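PDB 2AU3: DNA primase from Aquifex aeolicus, which is a DnaG-family primase, an RNA polymerase that makes the short RNA primers used by DNA polymerase during DNA replication. Local coordinates for residues E9-D15 / L86-K92; V107-R111 / E160-L164; I14-I20 / V49-I55. All coordinates share one frame; numbering follows the deposited sequence.

Interaction 1: residues E9-D15 / L86-K92; sequences ELRREID and LAKRYGK
Ile14 lies over one face of the Tyr90 ring, the two side chains crossing at about a right angle. The touching atom is Ile14 CG1. Ile14 CG1 sits 4.1 Å from the centroid of the Tyr90 ring and 26° off the ring normal, a CH-pi contact displaced toward the rim. With CG1 beside the backbone N (chi1 -69°), the chain runs on past the ring, and Ile14 CD1 meets Leu86 CD1 at 3.9 Å, again crosswise. Both residues also touch Ile68 of helix 67-75. Glu13 crosses the ring obliquely. Glu13 CG is 4.0 Å from Tyr90 CD1, and the carboxylate plane stands at 88° to the ring. A water in the ring plane is hydrogen-bonded to Tyr90 OH at 2.6 Å; Asp15 N gives the same water a weak bond. Leu10 sets both methyls against Ala87. Leu10 CD1 packs on Ala87 CA, and Leu10 CD2 lies 4.0 Å from Ala87 CB. After the Schellman turn at Gly91, Lys92 bends twice along its chain and lays Lys92 CE 3.8 Å from Glu9 O. Lys92 NZ stays 4.1 Å from Glu9 OE1, beyond a salt bridge, and a little farther from the Glu13 carboxylate. The chemistry is therefore mainly apolar. At the border the two acids probably attract the lysine at longer range, and the tyrosine hydroxyl is served by water.

Interaction 2: residues V107-R111 / E160-L164; sequences VALDR and ENDLL
Leu163 carries the apolar part of this contact. It is directed toward helix 101-122 and lays its methyls on Val107, Ala108 and Arg111. Leu163 CD1 lies 3.8 Å from Ala108 CA and 3.9 Å from Arg111 CB. Val107 CG1 touches both methyls, Leu163 CD1 at 3.9 Å and Leu163 CD2 slightly farther, the leucine and valine side chains crossing at about a right angle. Closer to the backbone, Leu163 CB rests 4.0 Å from Ala108 CB. The small alanine is consistent with the close approach of the main chains, 5.6 Å between Ala108 CA and Leu163 CA.

The polar part is looser. Arg111 NE and Asn161 ND2 are 3.7 Å apart, but both are N-H groups and the pair is packing alone. The guanidinium and amide planes are 84° apart. Asn161 ND2 gives its hydrogen bond to Val157 O in its own helix. Arg111 NH2 is 6.0 Å from Glu160 OE1, so any attraction is long-range.

Leu163 follows Asp162, whose positive phi closes helix 151-161 in a Schellman motif, and Leu163 takes the N-cap position of helix 164-168. This turn between helices, in the N-terminal part of the catalytic core, packs its leucine on a third, long helix.

Interaction 3: residues I14-I20 / V49-I55; sequences IDIVDVI and VSPSKQI
Gln54 grips the start of helix 16-23 with its amide. Gln54 CA, in a backbone of positive phi, lies 3.7 Å from Ile16 CG2. From CB the chain passes to CG, which stands anti to the carbonyl carbon, and a bend at chi2 (-64°) carries CD over Ile16 CG2 as the two side chains slide past each other in opposite directions. Gln54 OE1 then accepts from Ile16 N at 2.9 Å, a nearly straight bond (170°) with the donor tilted somewhat from the carbonyl plane. NE2 gives two bonds, both close to the plane of its amide. One runs from Gln54 NE2 to Asp15 OD1 at 3.1 Å (165°). The other runs from Gln54 NE2 to Pro51 O at 2.9 Å. With both ends of the amide bonded, its rotation is fixed. Asp15 OD1 is also the N-cap acceptor, taking Val17 N at 3.2 Å from the face of the carboxylate opposite to Gln54.

The turn belongs to the zinc ribbon. It joins the antiparallel strands 47-50 and 55-58, the second of which ends at the zinc ligand Cys58. Ser50 OG takes Lys53 N in an ST motif, and Ser50 O takes Gln54 N. A leucine in place of Gln54 would probably leave Ile16 N without this acceptor and Asp15 OD1 and Pro51 O without the amide donor, so that the turn would be held less firmly to the helix start.

Beyond the amide, toward Val49, the contact is apolar. Val49 CG1 lies 3.8 Å from Ile16 CG2. Val17 crosses the proline obliquely, Val17 CG2 being 3.7 Å from Pro51 CG. Ile20 CD1 and Val49 CG2 meet tip to tip at 3.8 Å, and Ile20 also touches Phe70 of helix 67-75.

How the interactions relate
Interactions 1 and 3 share Ile14 and Asp15, the link between helices 6-13 and 16-23, and their centres are 13 Å apart. In the chain, interaction 3 is nested inside the loop that interaction 1 closes. The two also touch directly, Tyr90 OH lying 3.8 Å from Val19 CG1. Interaction 2 comes later in the chain, its centre 21 Å from that of interaction 1. The two meet where Arg11 NH2 packs 4.2 Å from Val107 CG2. Interactions 2 and 3 do not touch, their nearest atoms being about 9 Å apart. Interaction 3 lies in the zinc ribbon, but the Val49 side chain is still about 11 Å from the zinc. All three lie away from the predicted magnesium sites.

Interaction 1: residues E9-D15 / L86-K92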
loop_
_atom_site.group_PDB
_atom_site.type_symbol
_atom_site.label_atom_id
_atom_site.label_comp_id
_atom_site.label_asym_id
_atom_site.label_seq_id
_atom_site.Cartn_x
_atom_site.Cartn_y
_atom_site.Cartn_z
ATOM N N GLU A 9 10.071 23.637 7.291
ATOM C CA GLU A 9 9.521 24.856 7.877
ATOM C C GLU A 9 8.589 25.561 6.894
ATOM O O GLU A 9 7.532 26.051 7.269
ATOM C CB GLU A 9 10.671 25.790 8.323
ATOM C CG GLU A 9 11.455 25.269 9.522
ATOM C CD GLU A 9 10.583 25.006 10.762
ATOM O OE1 GLU A 9 9.765 25.898 11.154
ATOM O OE2 GLU A 9 10.749 23.927 11.382
ATOM N N LEU A 10 8.963 25.586 5.622
ATOM C CA LEU A 10 8.078 26.157 4.608
ATOM C C LEU A 10 6.783 25.371 4.545
ATOM O O LEU A 10 5.705 25.950 4.547
ATOM C CB LEU A 10 8.740 26.178 3.231
ATOM C CG LEU A 10 7.862 26.669 2.079
ATOM C CD1 LEU A 10 7.259 28.060 2.363
ATOM C CD2 LEU A 10 8.611 26.650 0.742
ATOM N N ARG A 11 6.884 24.049 4.472
ATOM C CA ARG A 11 5.684 23.255 4.312
ATOM C C ARG A 11 4.719 23.441 5.481
ATOM O O ARG A 11 3.525 23.530 5.266
ATOM C CB ARG A 11 6.001 21.786 4.165
ATOM C CG ARG A 11 6.723 21.432 2.896
ATOM C CD ARG A 11 7.480 20.170 3.063
ATOM N NE ARG A 11 7.827 19.587 1.787
ATOM C CZ ARG A 11 8.835 18.763 1.621
ATOM N NH1 ARG A 11 9.591 18.425 2.673
ATOM N NH2 ARG A 11 9.069 18.248 0.425
ATOM N N ARG A 12 5.250 23.484 6.702
ATOM C CA ARG A 12 4.422 23.725 7.899
ATOM C C ARG A 12 3.628 25.047 7.827
ATOM O O ARG A 12 2.449 25.104 8.194
ATOM C CB ARG A 12 5.272 23.689 9.174
ATOM C CG ARG A 12 5.820 22.295 9.561
ATOM C CD ARG A 12 6.991 22.369 10.580
ATOM N NE ARG A 12 7.532 21.049 10.921
ATOM C CZ ARG A 12 7.042 20.248 11.868
ATOM N NH1 ARG A 12 5.994 20.624 12.591
ATOM N NH2 ARG A 12 7.602 19.057 12.091
ATOM N N GLU A 13 4.273 26.093 7.326
ATOM C CA GLU A 13 3.683 27.425 7.251
ATOM C C GLU A 13 2.597 27.568 6.169
ATOM O O GLU A 13 1.681 28.389 6.318
ATOM C CB GLU A 13 4.790 28.456 7.010
ATOM C CG GLU A 13 4.305 29.903 6.995
ATOM C CD GLU A 13 4.107 30.477 8.390
ATOM O OE1 GLU A 13 4.260 29.725 9.396
ATOM O OE2 GLU A 13 3.787 31.679 8.479
ATOM N N ILE A 14 2.704 26.800 5.079
ATOM C CA ILE A 14 1.737 26.920 3.974
ATOM C C ILE A 14 0.404 26.277 4.341
ATOM O O ILE A 14 0.374 25.251 5.015
ATOM C CB ILE A 14 2.261 26.249 2.683
ATOM C CG1 ILE A 14 3.444 27.022 2.111
ATOM C CG2 ILE A 14 1.170 26.204 1.653
ATOM C CD1 ILE A 14 4.353 26.141 1.265
ATOM N N ASP A 15 -0.692 26.897 3.912
ATOM C CA ASP A 15 -2.001 26.254 3.950
ATOM C C ASP A 15 -2.404 26.054 2.505
ATOM O O ASP A 15 -2.565 27.021 1.763
ATOM C CB ASP A 15 -3.040 27.138 4.677
ATOM C CG ASP A 15 -4.390 26.430 4.892
ATOM O OD1 ASP A 15 -4.679 25.393 4.227
ATOM O OD2 ASP A 15 -5.233 26.835 5.722
ATOM N N LEU A 86 7.017 30.050 -3.454
ATOM C CA LEU A 86 6.150 30.103 -2.271
ATOM C C LEU A 86 6.858 30.680 -1.036
ATOM O O LEU A 86 6.241 31.371 -0.223
ATOM C CB LEU A 86 5.558 28.721 -1.941
ATOM C CG LEU A 86 4.461 28.279 -2.901
ATOM C CD1 LEU A 86 3.898 26.932 -2.526
ATOM C CD2 LEU A 86 3.345 29.348 -3.046
ATOM N N ALA A 87 8.139 30.371 -0.884
ATOM C CA ALA A 87 8.910 30.891 0.244
ATOM C C ALA A 87 8.951 32.422 0.219
ATOM O O ALA A 87 8.789 33.051 1.255
ATOM C CB ALA A 87 10.338 30.280 0.288
ATOM N N LYS A 88 9.111 33.002 -0.972
ATOM C CA LYS A 88 9.045 34.455 -1.136
ATOM C C LYS A 88 7.671 35.007 -0.735
ATOM O O LYS A 88 7.587 35.971 0.019
ATOM C CB LYS A 88 9.408 34.869 -2.574
ATOM C CG LYS A 88 10.859 34.552 -2.956
ATOM C CD LYS A 88 11.237 35.138 -4.323
ATOM C CE LYS A 88 11.911 34.094 -5.212
ATOM N NZ LYS A 88 12.007 34.503 -6.659
ATOM N N ARG A 89 6.601 34.368 -1.213
ATOM C CA ARG A 89 5.231 34.771 -0.852
ATOM C C ARG A 89 4.958 34.702 0.660
ATOM O O ARG A 89 4.134 35.454 1.184
ATOM C CB ARG A 89 4.209 33.895 -1.580
ATOM C CG ARG A 89 4.062 34.203 -3.061
ATOM C CD ARG A 89 3.636 35.650 -3.355
ATOM N NE ARG A 89 2.286 35.997 -2.881
ATOM C CZ ARG A 89 1.149 35.482 -3.361
ATOM N NH1 ARG A 89 1.181 34.552 -4.313
ATOM N NH2 ARG A 89 -0.019 35.893 -2.882
ATOM N N TYR A 90 5.644 33.798 1.354
ATOM C CA TYR A 90 5.354 33.564 2.760
ATOM C C TYR A 90 6.388 34.220 3.679
ATOM O O TYR A 90 6.216 34.227 4.890
ATOM C CB TYR A 90 5.202 32.055 3.049
ATOM C CG TYR A 90 3.804 31.519 2.755
ATOM C CD1 TYR A 90 2.775 31.602 3.711
ATOM C CD2 TYR A 90 3.502 30.947 1.515
ATOM C CE1 TYR A 90 1.466 31.116 3.424
ATOM C CE2 TYR A 90 2.209 30.466 1.219
ATOM C CZ TYR A 90 1.204 30.545 2.174
ATOM O OH TYR A 90 -0.052 30.076 1.848
ATOM N N GLY A 91 7.446 34.791 3.103
ATOM C CA GLY A 91 8.479 35.445 3.902
ATOM C C GLY A 91 9.298 34.440 4.703
ATOM O O GLY A 91 9.706 34.693 5.837
ATOM N N LYS A 92 9.510 33.278 4.105
ATOM C CA LYS A 92 10.316 32.240 4.717
ATOM C C LYS A 92 11.578 32.096 3.886
ATOM O O LYS A 92 11.568 32.346 2.678
ATOM C CB LYS A 92 9.554 30.909 4.772
ATOM C CG LYS A 92 8.359 30.871 5.759
ATOM C CD LYS A 92 8.799 30.915 7.244
ATOM C CE LYS A 92 8.896 29.516 7.868
ATOM N NZ LYS A 92 9.465 29.539 9.278
HETATM O O HOH W 1 -1.632 30.070 3.890
#

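Interaction 2: residues V107-R111 / E160-L164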
loop_
_atom_site.group_PDB
_atom_site.type_symbol
_atom_site.label_atom_id
_atom_site.label_comp_id
_atom_site.label_asym_id
_atom_site.label_seq_id
_atom_site.Cartn_x
_atom_site.Cartn_y
_atom_site.Cartn_z
ATOM N N VAL A 107 11.405 13.736 -3.138
ATOM C CA VAL A 107 10.831 14.522 -4.206
ATOM C C VAL A 107 11.009 13.796 -5.534
ATOM O O VAL A 107 10.112 13.839 -6.373
ATOM C CB VAL A 107 11.394 15.969 -4.253
ATOM C CG1 VAL A 107 11.063 16.662 -5.587
ATOM C CG2 VAL A 107 10.846 16.779 -3.087
ATOM N N ALA A 108 12.140 13.108 -5.704
ATOM C CA ALA A 108 12.402 12.349 -6.929
ATOM C C ALA A 108 11.456 11.157 -7.036
ATOM O O ALA A 108 10.883 10.895 -8.094
ATOM C CB ALA A 108 13.859 11.859 -6.976
ATOM N N LEU A 109 11.350 10.402 -5.949
ATOM C CA LEU A 109 10.404 9.287 -5.897
ATOM C C LEU A 109 9.028 9.742 -6.351
ATOM O O LEU A 109 8.376 9.071 -7.134
ATOM C CB LEU A 109 10.363 8.672 -4.487
ATOM C CG LEU A 109 11.535 7.702 -4.271
ATOM C CD1 LEU A 109 11.773 7.400 -2.769
ATOM C CD2 LEU A 109 11.309 6.394 -5.076
ATOM N N ASP A 110 8.612 10.913 -5.883
ATOM C CA ASP A 110 7.283 11.410 -6.176
ATOM C C ASP A 110 7.139 11.890 -7.619
ATOM O O ASP A 110 6.091 11.674 -8.252
ATOM C CB ASP A 110 6.900 12.521 -5.201
ATOM C CG ASP A 110 5.471 12.969 -5.395
ATOM O OD1 ASP A 110 4.541 12.255 -4.913
ATOM O OD2 ASP A 110 5.182 13.965 -6.089
ATOM N N ARG A 111 8.179 12.544 -8.136
ATOM C CA ARG A 111 8.171 12.996 -9.518
ATOM C C ARG A 111 8.190 11.816 -10.496
ATOM O O ARG A 111 7.641 11.890 -11.603
ATOM C CB ARG A 111 9.375 13.899 -9.794
ATOM C CG ARG A 111 9.458 14.347 -11.232
ATOM C CD ARG A 111 8.264 15.245 -11.602
ATOM N NE ARG A 111 8.253 15.690 -12.982
ATOM C CZ ARG A 111 7.615 15.068 -13.969
ATOM N NH1 ARG A 111 6.972 13.911 -13.756
ATOM N NH2 ARG A 111 7.635 15.603 -15.182
ATOM N N GLU A 160 16.109 17.245 -15.991
ATOM C CA GLU A 160 15.370 18.517 -16.106
ATOM C C GLU A 160 14.957 19.083 -14.734
ATOM O O GLU A 160 14.835 20.292 -14.576
ATOM C CB GLU A 160 14.084 18.337 -16.936
ATOM C CG GLU A 160 14.226 18.400 -18.455
ATOM C CD GLU A 160 12.868 18.321 -19.173
ATOM O OE1 GLU A 160 12.052 17.423 -18.856
ATOM O OE2 GLU A 160 12.610 19.162 -20.062
ATOM N N ASN A 161 14.672 18.186 -13.785
ATOM C CA ASN A 161 14.194 18.555 -12.457
ATOM C C ASN A 161 15.314 18.558 -11.427
ATOM O O ASN A 161 15.095 18.871 -10.250
ATOM C CB ASN A 161 13.066 17.615 -12.018
ATOM C CG ASN A 161 11.733 17.975 -12.649
ATOM O OD1 ASN A 161 10.986 18.805 -12.126
ATOM N ND2 ASN A 161 11.427 17.356 -13.782
ATOM N N ASP A 162 16.505 18.179 -11.882
ATOM C CA ASP A 162 17.718 18.202 -11.072
ATOM C C ASP A 162 17.630 17.169 -9.946
ATOM O O ASP A 162 18.067 17.409 -8.821
ATOM C CB ASP A 162 17.986 19.630 -10.529
ATOM C CG ASP A 162 19.304 19.733 -9.806
ATOM O OD1 ASP A 162 20.233 18.962 -10.163
ATOM O OD2 ASP A 162 19.497 20.528 -8.846
ATOM N N LEU A 163 17.068 16.010 -10.277
ATOM C CA LEU A 163 16.718 14.998 -9.293
ATOM C C LEU A 163 17.429 13.668 -9.561
ATOM O O LEU A 163 17.204 12.707 -8.843
ATOM C CB LEU A 163 15.203 14.779 -9.288
ATOM C CG LEU A 163 14.309 15.923 -8.780
ATOM C CD1 LEU A 163 12.817 15.585 -8.955
ATOM C CD2 LEU A 163 14.618 16.229 -7.341
ATOM N N LEU A 164 18.277 13.614 -10.588
ATOM C CA LEU A 164 18.905 12.342 -10.994
ATOM C C LEU A 164 19.803 11.758 -9.905
ATOM O O LEU A 164 19.717 10.585 -9.553
ATOM C CB LEU A 164 19.714 12.532 -12.264
ATOM C CG LEU A 164 20.402 11.282 -12.814
ATOM C CD1 LEU A 164 19.380 10.115 -12.994
ATOM C CD2 LEU A 164 21.092 11.600 -14.129
#

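Interaction 3: residues I14-I20 / V49-I55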
loop_
_atom_site.group_PDB
_atom_site.type_symbol
_atom_site.label_atom_id
_atom_site.label_comp_id
_atom_site.label_asym_id
_atom_site.label_seq_id
_atom_site.Cartn_x
_atom_site.Cartn_y
_atom_site.Cartn_z
ATOM N N ILE A 14 2.704 26.800 5.079
ATOM C CA ILE A 14 1.737 26.920 3.974
ATOM C C ILE A 14 0.404 26.277 4.341
ATOM O O ILE A 14 0.374 25.251 5.015
ATOM C CB ILE A 14 2.261 26.249 2.683
ATOM C CG1 ILE A 14 3.444 27.022 2.111
ATOM C CG2 ILE A 14 1.170 26.204 1.653
ATOM C CD1 ILE A 14 4.353 26.141 1.265
ATOM N N ASP A 15 -0.692 26.897 3.912
ATOM C CA ASP A 15 -2.001 26.254 3.950
ATOM C C ASP A 15 -2.404 26.054 2.505
ATOM O O ASP A 15 -2.565 27.021 1.763
ATOM C CB ASP A 15 -3.040 27.138 4.677
ATOM C CG ASP A 15 -4.390 26.430 4.892
ATOM O OD1 ASP A 15 -4.679 25.393 4.227
ATOM O OD2 ASP A 15 -5.233 26.835 5.722
ATOM N N ILE A 16 -2.544 24.794 2.095
ATOM C CA ILE A 16 -2.815 24.474 0.698
ATOM C C ILE A 16 -4.068 25.160 0.153
ATOM O O ILE A 16 -4.127 25.498 -1.022
ATOM C CB ILE A 16 -2.901 22.954 0.508
ATOM C CG1 ILE A 16 -2.894 22.599 -0.981
ATOM C CG2 ILE A 16 -4.116 22.370 1.267
ATOM C CD1 ILE A 16 -2.608 21.085 -1.233
ATOM N N VAL A 17 -5.060 25.374 1.022
ATOM C CA VAL A 17 -6.290 26.054 0.643
ATOM C C VAL A 17 -5.992 27.480 0.165
ATOM O O VAL A 17 -6.440 27.892 -0.909
ATOM C CB VAL A 17 -7.330 26.036 1.806
ATOM C CG1 VAL A 17 -8.548 26.899 1.484
ATOM C CG2 VAL A 17 -7.781 24.619 2.085
ATOM N N ASP A 18 -5.218 28.229 0.939
ATOM C CA ASP A 18 -4.811 29.574 0.497
ATOM C C ASP A 18 -4.036 29.543 -0.833
ATOM O O ASP A 18 -4.293 30.372 -1.719
ATOM C CB ASP A 18 -3.971 30.303 1.560
ATOM C CG ASP A 18 -4.729 30.531 2.864
ATOM O OD1 ASP A 18 -5.958 30.762 2.832
ATOM O OD2 ASP A 18 -4.167 30.502 3.980
ATOM N N VAL A 19 -3.092 28.615 -0.995
ATOM C CA VAL A 19 -2.327 28.651 -2.262
ATOM C C VAL A 19 -3.106 28.274 -3.504
ATOM O O VAL A 19 -2.995 28.968 -4.514
ATOM C CB VAL A 19 -0.831 28.100 -2.233
ATOM C CG1 VAL A 19 -0.434 27.496 -0.928
ATOM C CG2 VAL A 19 -0.498 27.196 -3.437
ATOM N N ILE A 20 -3.928 27.226 -3.434
ATOM C CA ILE A 20 -4.680 26.818 -4.608
ATOM C C ILE A 20 -5.813 27.816 -4.947
ATOM O O ILE A 20 -6.158 28.013 -6.126
ATOM C CB ILE A 20 -5.178 25.351 -4.454
ATOM C CG1 ILE A 20 -3.961 24.414 -4.229
ATOM C CG2 ILE A 20 -6.003 24.925 -5.673
ATOM C CD1 ILE A 20 -4.204 22.896 -4.477
ATOM N N VAL A 49 -9.394 19.454 -2.780
ATOM C CA VAL A 49 -8.384 19.950 -1.873
ATOM C C VAL A 49 -8.858 19.673 -0.455
ATOM O O VAL A 49 -9.960 20.069 -0.084
ATOM C CB VAL A 49 -8.153 21.466 -2.080
ATOM C CG1 VAL A 49 -7.101 21.975 -1.094
ATOM C CG2 VAL A 49 -7.732 21.757 -3.550
ATOM N N SER A 50 -8.056 18.942 0.319
ATOM C CA SER A 50 -8.451 18.612 1.683
ATOM C C SER A 50 -7.675 19.513 2.638
ATOM O O SER A 50 -6.448 19.453 2.690
ATOM C CB SER A 50 -8.152 17.136 1.966
ATOM O OG SER A 50 -8.088 16.887 3.360
ATOM N N PRO A 51 -8.368 20.393 3.353
ATOM C CA PRO A 51 -7.709 21.153 4.412
ATOM C C PRO A 51 -7.096 20.241 5.497
ATOM O O PRO A 51 -6.051 20.590 6.033
ATOM C CB PRO A 51 -8.840 22.028 4.984
ATOM C CG PRO A 51 -9.880 22.104 3.888
ATOM C CD PRO A 51 -9.779 20.784 3.158
ATOM N N SER A 52 -7.689 19.081 5.786
ATOM C CA SER A 52 -7.206 18.266 6.928
ATOM C C SER A 52 -5.982 17.411 6.554
ATOM O O SER A 52 -5.128 17.086 7.406
ATOM C CB SER A 52 -8.316 17.360 7.453
ATOM O OG SER A 52 -8.767 16.487 6.429
ATOM N N LYS A 53 -5.892 17.036 5.281
ATOM C CA LYS A 53 -4.740 16.261 4.817
ATOM C C LYS A 53 -3.664 17.163 4.208
ATOM O O LYS A 53 -2.493 16.767 4.102
ATOM C CB LYS A 53 -5.182 15.148 3.865
ATOM C CG LYS A 53 -6.143 14.168 4.528
ATOM C CD LYS A 53 -6.672 13.073 3.583
ATOM C CE LYS A 53 -7.694 12.188 4.353
ATOM N NZ LYS A 53 -8.120 10.979 3.597
ATOM N N GLN A 54 -4.065 18.386 3.821
ATOM C CA GLN A 54 -3.143 19.377 3.238
ATOM C C GLN A 54 -2.571 18.885 1.900
ATOM O O GLN A 54 -1.419 19.155 1.550
ATOM C CB GLN A 54 -2.033 19.761 4.224
ATOM C CG GLN A 54 -2.459 20.746 5.335
ATOM C CD GLN A 54 -2.874 22.108 4.790
ATOM O OE1 GLN A 54 -2.059 22.815 4.200
ATOM N NE2 GLN A 54 -4.148 22.478 4.997
ATOM N N ILE A 55 -3.403 18.168 1.156
ATOM C CA ILE A 55 -3.046 17.679 -0.171
ATOM C C ILE A 55 -4.190 17.983 -1.124
ATOM O O ILE A 55 -5.290 18.323 -0.695
ATOM C CB ILE A 55 -2.752 16.156 -0.135
ATOM C CG1 ILE A 55 -3.971 15.379 0.388
ATOM C CG2 ILE A 55 -1.432 15.879 0.653
ATOM C CD1 ILE A 55 -3.804 13.799 0.424
#